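Local atomic coordinates of toll-like receptor 13 (Mus musculus, PDB entry 4Z0C), a protein that recognises and binds bacterial 23S rRNA in innate immunity, signalling through MYD88 and TRAF6 to activate NF-kappa-B and trigger inflammation. Residues I296-L306 with D321-L330; N250-L261 with K280-V290. All coordinates share one frame; numbering follows the deposited sequence.

Contact 1: I296-L306 with D321-L330. With NAG (2-acetamido-2-deoxy-beta-D-glucopyranose), chain G.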
loop_
_atom_site.group_PDB
_atom_site.type_symbol
_atom_site.label_atom_id
_atom_site.label_comp_id
_atom_site.label_asym_id
_atom_site.label_seq_id
_atom_site.Cartn_x
_atom_site.Cartn_y
_atom_site.Cartn_z
ATOM N N ILE A 296 17.231 13.525 40.370
ATOM C CA ILE A 296 16.109 12.644 40.689
ATOM C C ILE A 296 16.248 12.129 42.116
ATOM O O ILE A 296 15.260 11.995 42.828
ATOM C CB ILE A 296 16.016 11.445 39.698
ATOM C CG1 ILE A 296 15.640 11.920 38.297
ATOM C CG2 ILE A 296 14.992 10.401 40.151
ATOM C CD1 ILE A 296 15.758 10.822 37.254
ATOM N N LYS A 297 17.479 11.832 42.522
ATOM C CA LYS A 297 17.771 11.355 43.874
ATOM C C LYS A 297 17.429 12.421 44.915
ATOM O O LYS A 297 16.910 12.119 45.993
ATOM C CB LYS A 297 19.248 10.950 44.006
ATOM C CG LYS A 297 19.583 9.543 43.514
ATOM C CD LYS A 297 21.086 9.369 43.343
ATOM C CE LYS A 297 21.458 7.936 42.951
ATOM N NZ LYS A 297 22.921 7.754 42.702
ATOM N N GLN A 298 17.716 13.675 44.589
ATOM C CA GLN A 298 17.397 14.758 45.501
ATOM C C GLN A 298 15.888 14.936 45.615
ATOM O O GLN A 298 15.346 14.987 46.723
ATOM C CB GLN A 298 18.046 16.060 45.036
ATOM C CG GLN A 298 19.529 15.934 44.741
ATOM C CD GLN A 298 20.171 17.273 44.450
ATOM O OE1 GLN A 298 20.758 17.477 43.385
ATOM N NE2 GLN A 298 20.068 18.200 45.405
ATOM N N LEU A 299 15.220 14.977 44.463
ATOM C CA LEU A 299 13.774 15.105 44.384
ATOM C C LEU A 299 13.093 14.038 45.228
ATOM O O LEU A 299 12.179 14.338 45.987
ATOM C CB LEU A 299 13.331 14.991 42.926
ATOM C CG LEU A 299 11.846 15.120 42.590
ATOM C CD1 LEU A 299 11.257 16.411 43.149
ATOM C CD2 LEU A 299 11.653 15.063 41.079
ATOM N N ALA A 300 13.575 12.803 45.128
ATOM C CA ALA A 300 13.024 11.685 45.896
ATOM C C ALA A 300 12.983 11.912 47.415
ATOM O O ALA A 300 12.180 11.297 48.117
ATOM C CB ALA A 300 13.793 10.419 45.582
ATOM N N LYS A 301 13.859 12.780 47.916
ATOM C CA LYS A 301 13.908 13.108 49.342
ATOM C C LYS A 301 12.889 14.183 49.736
ATOM O O LYS A 301 12.249 14.094 50.779
ATOM C CB LYS A 301 15.326 13.547 49.727
ATOM C CG LYS A 301 16.289 12.391 49.889
ATOM C CD LYS A 301 17.626 12.653 49.217
ATOM C CE LYS A 301 18.546 13.521 50.048
ATOM N NZ LYS A 301 19.953 13.377 49.559
ATOM N N CYS A 302 12.719 15.170 48.861
ATOM C CA CYS A 302 11.840 16.306 49.101
ATOM C C CYS A 302 10.367 15.990 49.010
ATOM O O CYS A 302 9.534 16.871 49.215
ATOM C CB CYS A 302 12.122 17.396 48.069
ATOM S SG CYS A 302 13.655 18.280 48.340
ATOM N N THR A 303 10.020 14.761 48.661
ATOM C CA THR A 303 8.664 14.570 48.174
ATOM C C THR A 303 8.095 13.156 48.323
ATOM O O THR A 303 8.826 12.212 48.577
ATOM C CB THR A 303 8.597 15.065 46.724
ATOM O OG1 THR A 303 7.262 15.498 46.445
ATOM C CG2 THR A 303 9.057 13.974 45.752
ATOM N N ARG A 304 6.785 13.014 48.176
ATOM C CA ARG A 304 6.171 11.684 48.209
ATOM C C ARG A 304 5.193 11.448 47.031
ATOM O O ARG A 304 3.990 11.296 47.238
ATOM C CB ARG A 304 5.466 11.474 49.549
ATOM C CG ARG A 304 5.375 10.032 49.999
ATOM C CD ARG A 304 4.154 9.824 50.896
ATOM N NE ARG A 304 3.896 8.408 51.162
ATOM C CZ ARG A 304 2.976 7.658 50.553
ATOM N NH1 ARG A 304 2.180 8.167 49.611
ATOM N NH2 ARG A 304 2.853 6.382 50.898
ATOM N N LEU A 305 5.717 11.407 45.804
ATOM C CA LEU A 305 4.891 11.409 44.596
ATOM C C LEU A 305 4.217 10.083 44.272
ATOM O O LEU A 305 4.769 9.017 44.559
ATOM C CB LEU A 305 5.707 11.851 43.389
ATOM C CG LEU A 305 6.414 13.195 43.523
ATOM C CD1 LEU A 305 7.339 13.450 42.324
ATOM C CD2 LEU A 305 5.405 14.321 43.701
ATOM N N LEU A 306 3.022 10.176 43.671
ATOM C CA LEU A 306 2.327 9.029 43.061
ATOM C C LEU A 306 2.636 8.946 41.562
ATOM O O LEU A 306 2.801 7.859 41.003
ATOM C CB LEU A 306 0.807 9.154 43.229
ATOM C CG LEU A 306 0.275 9.174 44.670
ATOM C CD1 LEU A 306 -1.278 9.136 44.718
ATOM C CD2 LEU A 306 0.887 8.020 45.457
ATOM N N ASP A 321 21.415 3.008 39.056
ATOM C CA ASP A 321 21.975 3.340 40.362
ATOM C C ASP A 321 20.975 3.866 41.392
ATOM O O ASP A 321 21.117 4.990 41.887
ATOM C CB ASP A 321 23.092 4.365 40.182
ATOM C CG ASP A 321 24.036 4.383 41.338
ATOM O OD1 ASP A 321 24.190 3.328 41.989
ATOM O OD2 ASP A 321 24.593 5.462 41.612
ATOM N N SER A 322 19.943 3.075 41.674
ATOM C CA SER A 322 19.016 3.388 42.756
ATOM C C SER A 322 18.353 4.765 42.676
ATOM O O SER A 322 17.928 5.296 43.694
ATOM C CB SER A 322 19.720 3.206 44.107
ATOM O OG SER A 322 20.321 1.923 44.189
ATOM N N GLU A 323 18.254 5.333 41.475
ATOM C CA GLU A 323 17.680 6.678 41.288
ATOM C C GLU A 323 16.287 6.888 41.876
ATOM O O GLU A 323 15.951 7.988 42.327
ATOM C CB GLU A 323 17.667 7.074 39.807
ATOM C CG GLU A 323 19.007 7.589 39.282
ATOM C CD GLU A 323 19.984 6.487 38.894
ATOM O OE1 GLU A 323 21.197 6.790 38.805
ATOM O OE2 GLU A 323 19.552 5.323 38.694
ATOM N N PHE A 324 15.462 5.851 41.827
ATOM C CA PHE A 324 14.066 5.985 42.214
ATOM C C PHE A 324 13.765 5.340 43.547
ATOM O O PHE A 324 12.622 5.375 44.010
ATOM C CB PHE A 324 13.148 5.403 41.114
ATOM C CG PHE A 324 13.221 6.153 39.821
ATOM C CD1 PHE A 324 12.484 7.321 39.647
ATOM C CD2 PHE A 324 14.044 5.714 38.788
ATOM C CE1 PHE A 324 12.550 8.041 38.462
ATOM C CE2 PHE A 324 14.122 6.421 37.602
ATOM C CZ PHE A 324 13.373 7.587 37.432
ATOM N N ASN A 325 14.782 4.762 44.176
ATOM C CA ASN A 325 14.539 3.957 45.374
ATOM C C ASN A 325 14.004 4.711 46.593
ATOM O O ASN A 325 13.378 4.112 47.470
ATOM C CB ASN A 325 15.732 3.061 45.708
ATOM C CG ASN A 325 15.893 1.923 44.704
ATOM O OD1 ASN A 325 14.953 1.587 43.972
ATOM N ND2 ASN A 325 17.080 1.328 44.662
ATOM N N ALA A 326 14.238 6.018 46.650
ATOM C CA ALA A 326 13.668 6.824 47.724
ATOM C C ALA A 326 12.262 7.302 47.346
ATOM O O ALA A 326 11.676 8.158 48.013
ATOM C CB ALA A 326 14.574 8.000 48.058
ATOM N N LEU A 327 11.717 6.740 46.273
ATOM C CA LEU A 327 10.365 7.075 45.843
ATOM C C LEU A 327 9.416 5.875 45.770
ATOM O O LEU A 327 8.725 5.698 44.774
ATOM C CB LEU A 327 10.408 7.801 44.497
ATOM C CG LEU A 327 10.344 9.326 44.583
ATOM C CD1 LEU A 327 10.683 10.006 43.273
ATOM C CD2 LEU A 327 8.944 9.754 45.038
ATOM N N PRO A 328 9.347 5.061 46.841
ATOM C CA PRO A 328 8.535 3.840 46.744
ATOM C C PRO A 328 7.030 4.105 46.598
ATOM O O PRO A 328 6.267 3.163 46.387
ATOM C CB PRO A 328 8.808 3.144 48.083
ATOM C CG PRO A 328 9.095 4.263 49.025
ATOM C CD PRO A 328 9.849 5.280 48.216
ATOM N N SER A 329 6.607 5.360 46.725
ATOM C CA SER A 329 5.193 5.695 46.604
ATOM C C SER A 329 4.713 5.716 45.147
ATOM O O SER A 329 3.506 5.673 44.898
ATOM C CB SER A 329 4.896 7.041 47.247
ATOM O OG SER A 329 5.709 8.058 46.687
ATOM N N LEU A 330 5.652 5.803 44.203
ATOM C CA LEU A 330 5.326 5.920 42.771
ATOM C C LEU A 330 4.350 4.883 42.234
ATOM O O LEU A 330 4.568 3.672 42.367
ATOM C CB LEU A 330 6.587 5.900 41.906
ATOM C CG LEU A 330 7.309 7.235 41.757
ATOM C CD1 LEU A 330 8.598 7.034 40.976
ATOM C CD2 LEU A 330 6.403 8.241 41.055
HETATM C C1 NAG G . 1.507 0.823 48.141
HETATM C C2 NAG G . 1.686 1.818 49.303
HETATM C C3 NAG G . 0.814 1.433 50.508
HETATM C C4 NAG G . -0.622 1.111 50.084
HETATM C C5 NAG G . -0.648 0.124 48.907
HETATM C C6 NAG G . -2.055 -0.305 48.420
HETATM C C7 NAG G . 3.740 3.122 49.714
HETATM C C8 NAG G . 5.222 3.083 49.902
HETATM N N2 NAG G . 3.091 1.951 49.687
HETATM O O3 NAG G . 0.800 2.469 51.470
HETATM O O4 NAG G . -1.318 0.588 51.197
HETATM O O5 NAG G . 0.128 0.649 47.847
HETATM O O6 NAG G . -2.880 0.699 47.839
HETATM O O7 NAG G . 3.197 4.217 49.605
#

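Contact 2: N250-L261 with K280-V290. With NAG (2-acetamido-2-deoxy-beta-D-glucopyranose), chain O; NAG (2-acetamido-2-deoxy-beta-D-glucopyranose), chain F.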
loop_
_atom_site.group_PDB
_atom_site.type_symbol
_atom_site.label_atom_id
_atom_site.label_comp_id
_atom_site.label_asym_id
_atom_site.label_seq_id
_atom_site.Cartn_x
_atom_site.Cartn_y
_atom_site.Cartn_z
ATOM N N ASN A 250 -3.085 23.260 49.369
ATOM C CA ASN A 250 -4.009 22.317 48.748
ATOM C C ASN A 250 -3.523 21.702 47.425
ATOM O O ASN A 250 -4.218 20.894 46.833
ATOM C CB ASN A 250 -5.389 22.952 48.558
ATOM C CG ASN A 250 -6.246 22.852 49.805
ATOM O OD1 ASN A 250 -6.314 21.796 50.441
ATOM N ND2 ASN A 250 -6.897 23.957 50.171
ATOM N N LEU A 251 -2.336 22.091 46.978
ATOM C CA LEU A 251 -1.835 21.682 45.683
ATOM C C LEU A 251 -1.603 20.164 45.598
ATOM O O LEU A 251 -0.957 19.576 46.465
ATOM C CB LEU A 251 -0.564 22.458 45.334
ATOM C CG LEU A 251 -0.361 22.663 43.824
ATOM C CD1 LEU A 251 -1.394 23.632 43.275
ATOM C CD2 LEU A 251 1.047 23.131 43.495
ATOM N N ARG A 252 -2.166 19.538 44.564
ATOM C CA ARG A 252 -1.991 18.102 44.329
ATOM C C ARG A 252 -1.030 17.810 43.165
ATOM O O ARG A 252 -0.408 16.745 43.103
ATOM C CB ARG A 252 -3.338 17.439 44.034
ATOM C CG ARG A 252 -4.043 16.835 45.233
ATOM C CD ARG A 252 -4.879 17.855 45.925
ATOM N NE ARG A 252 -5.701 17.267 46.979
ATOM C CZ ARG A 252 -6.545 17.959 47.741
ATOM N NH1 ARG A 252 -6.677 19.273 47.580
ATOM N NH2 ARG A 252 -7.257 17.336 48.669
ATOM N N ALA A 253 -0.905 18.762 42.248
ATOM C CA ALA A 253 -0.147 18.543 41.027
ATOM C C ALA A 253 0.541 19.831 40.610
ATOM O O ALA A 253 -0.033 20.923 40.717
ATOM C CB ALA A 253 -1.068 18.010 39.891
ATOM N N MET A 254 1.777 19.697 40.138
ATOM C CA MET A 254 2.533 20.841 39.657
ATOM C C MET A 254 3.244 20.499 38.368
ATOM O O MET A 254 3.666 19.362 38.155
ATOM C CB MET A 254 3.568 21.281 40.696
ATOM C CG MET A 254 4.102 22.676 40.431
ATOM S SD MET A 254 4.819 23.434 41.883
ATOM C CE MET A 254 5.166 25.068 41.250
ATOM N N ASP A 255 3.402 21.501 37.516
ATOM C CA ASP A 255 4.137 21.303 36.287
ATOM C C ASP A 255 5.223 22.364 36.234
ATOM O O ASP A 255 4.927 23.552 36.128
ATOM C CB ASP A 255 3.200 21.397 35.058
ATOM C CG ASP A 255 3.826 20.789 33.787
ATOM O OD1 ASP A 255 5.076 20.711 33.699
ATOM O OD2 ASP A 255 3.071 20.413 32.859
ATOM N N LEU A 256 6.476 21.928 36.302
ATOM C CA LEU A 256 7.623 22.829 36.299
ATOM C C LEU A 256 8.565 22.655 35.093
ATOM O O LEU A 256 9.754 22.999 35.170
ATOM C CB LEU A 256 8.415 22.661 37.609
ATOM C CG LEU A 256 7.762 23.225 38.877
ATOM C CD1 LEU A 256 8.574 22.872 40.099
ATOM C CD2 LEU A 256 7.628 24.729 38.746
ATOM N N SER A 257 8.052 22.108 33.995
ATOM C CA SER A 257 8.884 21.832 32.811
ATOM C C SER A 257 9.463 23.088 32.154
ATOM O O SER A 257 8.862 24.153 32.192
ATOM C CB SER A 257 8.055 21.073 31.770
ATOM O OG SER A 257 7.404 19.946 32.345
ATOM N N ASN A 258 10.619 22.956 31.519
ATOM C CA ASN A 258 11.176 24.065 30.748
ATOM C C ASN A 258 10.384 24.256 29.461
ATOM O O ASN A 258 9.657 23.354 29.047
ATOM C CB ASN A 258 12.629 23.775 30.373
ATOM C CG ASN A 258 13.547 23.779 31.561
ATOM O OD1 ASN A 258 13.302 24.475 32.547
ATOM N ND2 ASN A 258 14.615 22.986 31.484
ATOM N N TRP A 259 10.576 25.391 28.792
ATOM C CA TRP A 259 10.043 25.547 27.444
ATOM C C TRP A 259 10.889 24.735 26.464
ATOM O O TRP A 259 10.353 23.936 25.692
ATOM C CB TRP A 259 10.025 27.008 27.006
ATOM C CG TRP A 259 9.211 27.223 25.763
ATOM C CD1 TRP A 259 9.155 26.414 24.661
ATOM C CD2 TRP A 259 8.287 28.291 25.520
ATOM N NE1 TRP A 259 8.276 26.924 23.741
ATOM C CE2 TRP A 259 7.727 28.076 24.241
ATOM C CE3 TRP A 259 7.886 29.419 26.254
ATOM C CZ2 TRP A 259 6.784 28.948 23.679
ATOM C CZ3 TRP A 259 6.953 30.284 25.693
ATOM C CH2 TRP A 259 6.413 30.044 24.419
ATOM N N GLU A 260 12.202 24.972 26.499
ATOM C CA GLU A 260 13.182 24.279 25.662
ATOM C C GLU A 260 14.316 23.671 26.489
ATOM O O GLU A 260 14.551 24.065 27.630
ATOM C CB GLU A 260 13.776 25.226 24.612
ATOM C CG GLU A 260 12.805 25.672 23.540
ATOM C CD GLU A 260 12.229 24.503 22.750
ATOM O OE1 GLU A 260 12.918 23.460 22.643
ATOM O OE2 GLU A 260 11.092 24.632 22.232
ATOM N N LEU A 261 15.002 22.702 25.898
ATOM C CA LEU A 261 16.097 22.001 26.544
ATOM C C LEU A 261 17.220 22.970 26.918
ATOM O O LEU A 261 17.867 22.806 27.960
ATOM C CB LEU A 261 16.620 20.881 25.617
ATOM C CG LEU A 261 15.600 19.821 25.168
ATOM C CD1 LEU A 261 16.199 18.795 24.180
ATOM C CD2 LEU A 261 15.010 19.098 26.358
ATOM N N LYS A 280 0.215 17.878 50.118
ATOM C CA LYS A 280 -0.776 17.180 49.313
ATOM C C LYS A 280 -0.254 16.891 47.886
ATOM O O LYS A 280 -0.940 16.278 47.080
ATOM C CB LYS A 280 -2.073 17.982 49.263
ATOM C CG LYS A 280 -2.841 18.036 50.580
ATOM C CD LYS A 280 -3.323 16.656 50.973
ATOM C CE LYS A 280 -4.840 16.615 51.103
ATOM N NZ LYS A 280 -5.337 15.218 51.318
ATOM N N LEU A 281 0.953 17.349 47.585
ATOM C CA LEU A 281 1.520 17.201 46.257
ATOM C C LEU A 281 1.729 15.723 45.933
ATOM O O LEU A 281 2.391 15.013 46.676
ATOM C CB LEU A 281 2.843 17.955 46.157
ATOM C CG LEU A 281 3.466 17.916 44.760
ATOM C CD1 LEU A 281 2.684 18.784 43.776
ATOM C CD2 LEU A 281 4.938 18.323 44.799
ATOM N N GLU A 282 1.134 15.244 44.852
ATOM C CA GLU A 282 1.345 13.841 44.471
ATOM C C GLU A 282 1.703 13.620 42.991
ATOM O O GLU A 282 2.187 12.554 42.609
ATOM C CB GLU A 282 0.162 12.984 44.927
ATOM C CG GLU A 282 -1.161 13.326 44.302
ATOM C CD GLU A 282 -2.321 12.781 45.129
ATOM O OE1 GLU A 282 -2.119 12.562 46.349
ATOM O OE2 GLU A 282 -3.422 12.574 44.569
ATOM N N THR A 283 1.541 14.667 42.193
ATOM C CA THR A 283 1.873 14.624 40.782
ATOM C C THR A 283 2.838 15.748 40.444
ATOM O O THR A 283 2.566 16.925 40.718
ATOM C CB THR A 283 0.625 14.765 39.903
ATOM O OG1 THR A 283 -0.151 13.561 39.961
ATOM C CG2 THR A 283 1.008 15.046 38.462
ATOM N N LEU A 284 3.984 15.367 39.879
ATOM C CA LEU A 284 4.974 16.329 39.417
ATOM C C LEU A 284 5.364 16.050 37.969
ATOM O O LEU A 284 5.931 14.998 37.653
ATOM C CB LEU A 284 6.215 16.329 40.331
ATOM C CG LEU A 284 7.326 17.265 39.855
ATOM C CD1 LEU A 284 6.841 18.699 39.818
ATOM C CD2 LEU A 284 8.573 17.128 40.698
ATOM N N VAL A 285 5.049 17.004 37.099
ATOM C CA VAL A 285 5.472 16.950 35.715
ATOM C C VAL A 285 6.746 17.788 35.555
ATOM O O VAL A 285 6.764 18.997 35.795
ATOM C CB VAL A 285 4.329 17.374 34.769
ATOM C CG1 VAL A 285 4.751 17.239 33.305
ATOM C CG2 VAL A 285 3.109 16.481 35.016
ATOM N N PHE A 286 7.812 17.126 35.128
ATOM C CA PHE A 286 9.171 17.626 35.305
ATOM C C PHE A 286 9.993 17.353 34.034
ATOM O O PHE A 286 10.870 16.492 34.018
ATOM C CB PHE A 286 9.782 16.912 36.518
ATOM C CG PHE A 286 10.702 17.765 37.345
ATOM C CD1 PHE A 286 10.334 19.050 37.718
ATOM C CD2 PHE A 286 11.924 17.260 37.787
ATOM C CE1 PHE A 286 11.179 19.833 38.487
ATOM C CE2 PHE A 286 12.772 18.031 38.558
ATOM C CZ PHE A 286 12.397 19.321 38.907
ATOM N N GLN A 287 9.711 18.128 32.986
ATOM C CA GLN A 287 10.148 17.824 31.627
ATOM C C GLN A 287 11.107 18.790 30.935
ATOM O O GLN A 287 11.209 19.958 31.292
ATOM C CB GLN A 287 8.926 17.687 30.716
ATOM C CG GLN A 287 8.002 16.564 31.071
ATOM C CD GLN A 287 6.954 16.376 29.995
ATOM O OE1 GLN A 287 6.694 17.292 29.211
ATOM N NE2 GLN A 287 6.394 15.174 29.908
ATOM N N LYS A 288 11.771 18.272 29.899
ATOM C CA LYS A 288 12.604 19.068 28.996
ATOM C C LYS A 288 13.914 19.559 29.618
ATOM O O LYS A 288 14.184 20.756 29.679
ATOM C CB LYS A 288 11.814 20.207 28.314
ATOM C CG LYS A 288 10.804 19.701 27.281
ATOM C CD LYS A 288 10.155 20.838 26.483
ATOM C CE LYS A 288 8.854 20.391 25.804
ATOM N NZ LYS A 288 8.114 21.513 25.141
ATOM N N ASN A 289 14.723 18.604 30.058
ATOM C CA ASN A 289 16.096 18.891 30.445
ATOM C C ASN A 289 16.131 19.730 31.706
ATOM O O ASN A 289 16.909 20.676 31.860
ATOM C CB ASN A 289 16.816 19.585 29.294
ATOM C CG ASN A 289 18.273 19.764 29.539
ATOM O OD1 ASN A 289 18.939 18.914 30.141
ATOM N ND2 ASN A 289 18.783 20.910 29.105
ATOM N N VAL A 290 15.273 19.334 32.623
ATOM C CA VAL A 290 15.089 20.061 33.849
ATOM C C VAL A 290 15.980 19.424 34.943
ATOM O O VAL A 290 16.333 20.065 35.920
ATOM C CB VAL A 290 13.564 20.094 34.170
ATOM C CG1 VAL A 290 13.248 19.426 35.484
ATOM C CG2 VAL A 290 13.057 21.515 34.142
HETATM C C1 NAG O . 21.581 20.180 29.501
HETATM C C2 NAG O . 21.648 20.885 28.164
HETATM C C3 NAG O . 23.086 21.360 28.062
HETATM C C4 NAG O . 23.397 22.284 29.259
HETATM C C5 NAG O . 22.731 21.845 30.588
HETATM C C6 NAG O . 22.520 22.998 31.565
HETATM C C7 NAG O . 20.503 20.399 26.065
HETATM C C8 NAG O . 19.953 19.326 25.183
HETATM N N2 NAG O . 21.217 19.992 27.104
HETATM O O3 NAG O . 23.271 21.999 26.819
HETATM O O4 NAG O . 24.802 22.351 29.440
HETATM O O5 NAG O . 21.465 21.223 30.428
HETATM O O6 NAG O . 21.853 22.499 32.704
HETATM O O7 NAG O . 20.299 21.575 25.797
HETATM C C1 NAG F . 0.481 22.139 31.397
HETATM C C2 NAG F . 0.033 20.688 31.294
HETATM C C3 NAG F . 0.601 20.003 30.049
HETATM C C4 NAG F . 0.360 20.876 28.830
HETATM C C5 NAG F . 1.049 22.203 29.126
HETATM C C6 NAG F . 1.137 23.145 27.939
HETATM C C7 NAG F . -0.450 19.355 33.202
HETATM C C8 NAG F . 0.018 18.538 34.369
HETATM N N2 NAG F . 0.464 19.992 32.487
HETATM O O3 NAG F . 0.036 18.728 29.877
HETATM O O4 NAG F . 0.842 20.241 27.671
HETATM O O5 NAG F . 0.295 22.795 30.155
HETATM O O6 NAG F . -0.088 23.054 27.252
HETATM O O7 NAG F . -1.637 19.429 32.899
HETATM O O HOH W 1 0.205 20.201 49.039
#

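Contact 1: I296-L306 with D321-L330
A chi1 of 56° tucks S329 OG back over its own backbone, facing 304-306; it donates to L305 O over a short 2.5 Å, coming in from above the carbonyl plane. At the other end, K297 has CG beside its backbone N and an extended chain that carries NZ across to D321. NZ of K297 meets OD2 of D321 at 3.0 Å in a salt bridge, 55° out of the carboxylate plane, the two side chains crossing at about a right angle. OE1 of E323, 4.4 Å from K297 NZ, probably adds to the negative field there, while E323 OE2 takes the backbone N of D321 and T347 OG1. Between these polar ends the packing is mostly apolar. I296 lays CG2 over a face of the F324 ring, 4.2 Å from its centroid, a CH-pi contact. A300 is small enough to bring CB to 3.5 Å from A326 CB, and the same methyl touches CG of L327. L327 sends CD2 to the L305 backbone. The extended R304 chain brings one guanidinium face over S329 CB, near a glycan sugar. The contact packs helix 293-302 and the chain leaving it against the loop between strands 318-319 and 332-334: L327 and L330 rest on L308 of strand 307-309, L299 reaches L275 of helix 268-275, and C302 is disulfide-bonded to C272.

Contact 2: N250-L261 with K280-V290
A253, M254 and D255 pair in parallel with T283, L284 and V285, the strands running within 7° of one another, and this is the tight part. M254 N donates to T283 O, and L256 N to V285 O, while M254 O accepts V285 N at 2.9 Å. At the start, R252 O is gripped twice, by the N atoms of E282 and T283. After the strands S257 OG accepts Q287 N, 3.0 Å away, and that hydroxyl donates to D255 OD1 at 2.8 Å, which helps fix the carboxylate; D255 OD2 receives N2 of a glycan sugar at 2.7 Å. The chi1 of D255, -163°, swings the carboxylate toward V285, whose CG1 packs on it. N258 then gives ND2 to K288 O at 2.9 Å and lays its amide across V290 CG2. V290 CG1 sits over the centre of one face of the F286 ring, L284 CD2 lies over the other, and L256 CB meets the ring edge. L261 CD2 is close-packed too, 3.5 Å from N289 CB, beside another sugar. Looser are the exposed K280 and W259, toward solvent. R252 and K280 run alongside each other, bringing two positive groups, R252 NH2 and K280 NZ, to 3.9 Å, and a water bridges L251 O to K280 N. K288 NZ reaches W259 O only weakly. Among the parallel strands of the leucine-rich-repeat solenoid, strand 230-232 flanks 253-255 and strand 307-309 flanks 283-285, while helix 268-275 packs on M254, L281, L284 and F286.

How the contacts relate
Following the chain from the N terminus, contact 2 comes first: 250-261 meets 280-290 and closes a loop that carries helix 268-275. The chain then runs on through the loop after strand 283-285 into helix 293-302, and contact 1 closes a second loop, around strands 307-309 and 318-319. The two loops are in series, neither nested nor crossed, with centres about 14 Å apart. They still touch: L306 N probably hydrogen-bonds to E282 O at 2.7 Å, while L299 and L305 pack on L284. Contact 2 ties adjacent parallel strands of the solenoid together; contact 1 joins helix 293-302 and the chain leaving it to the loop 321-330 ahead of strand 332-334.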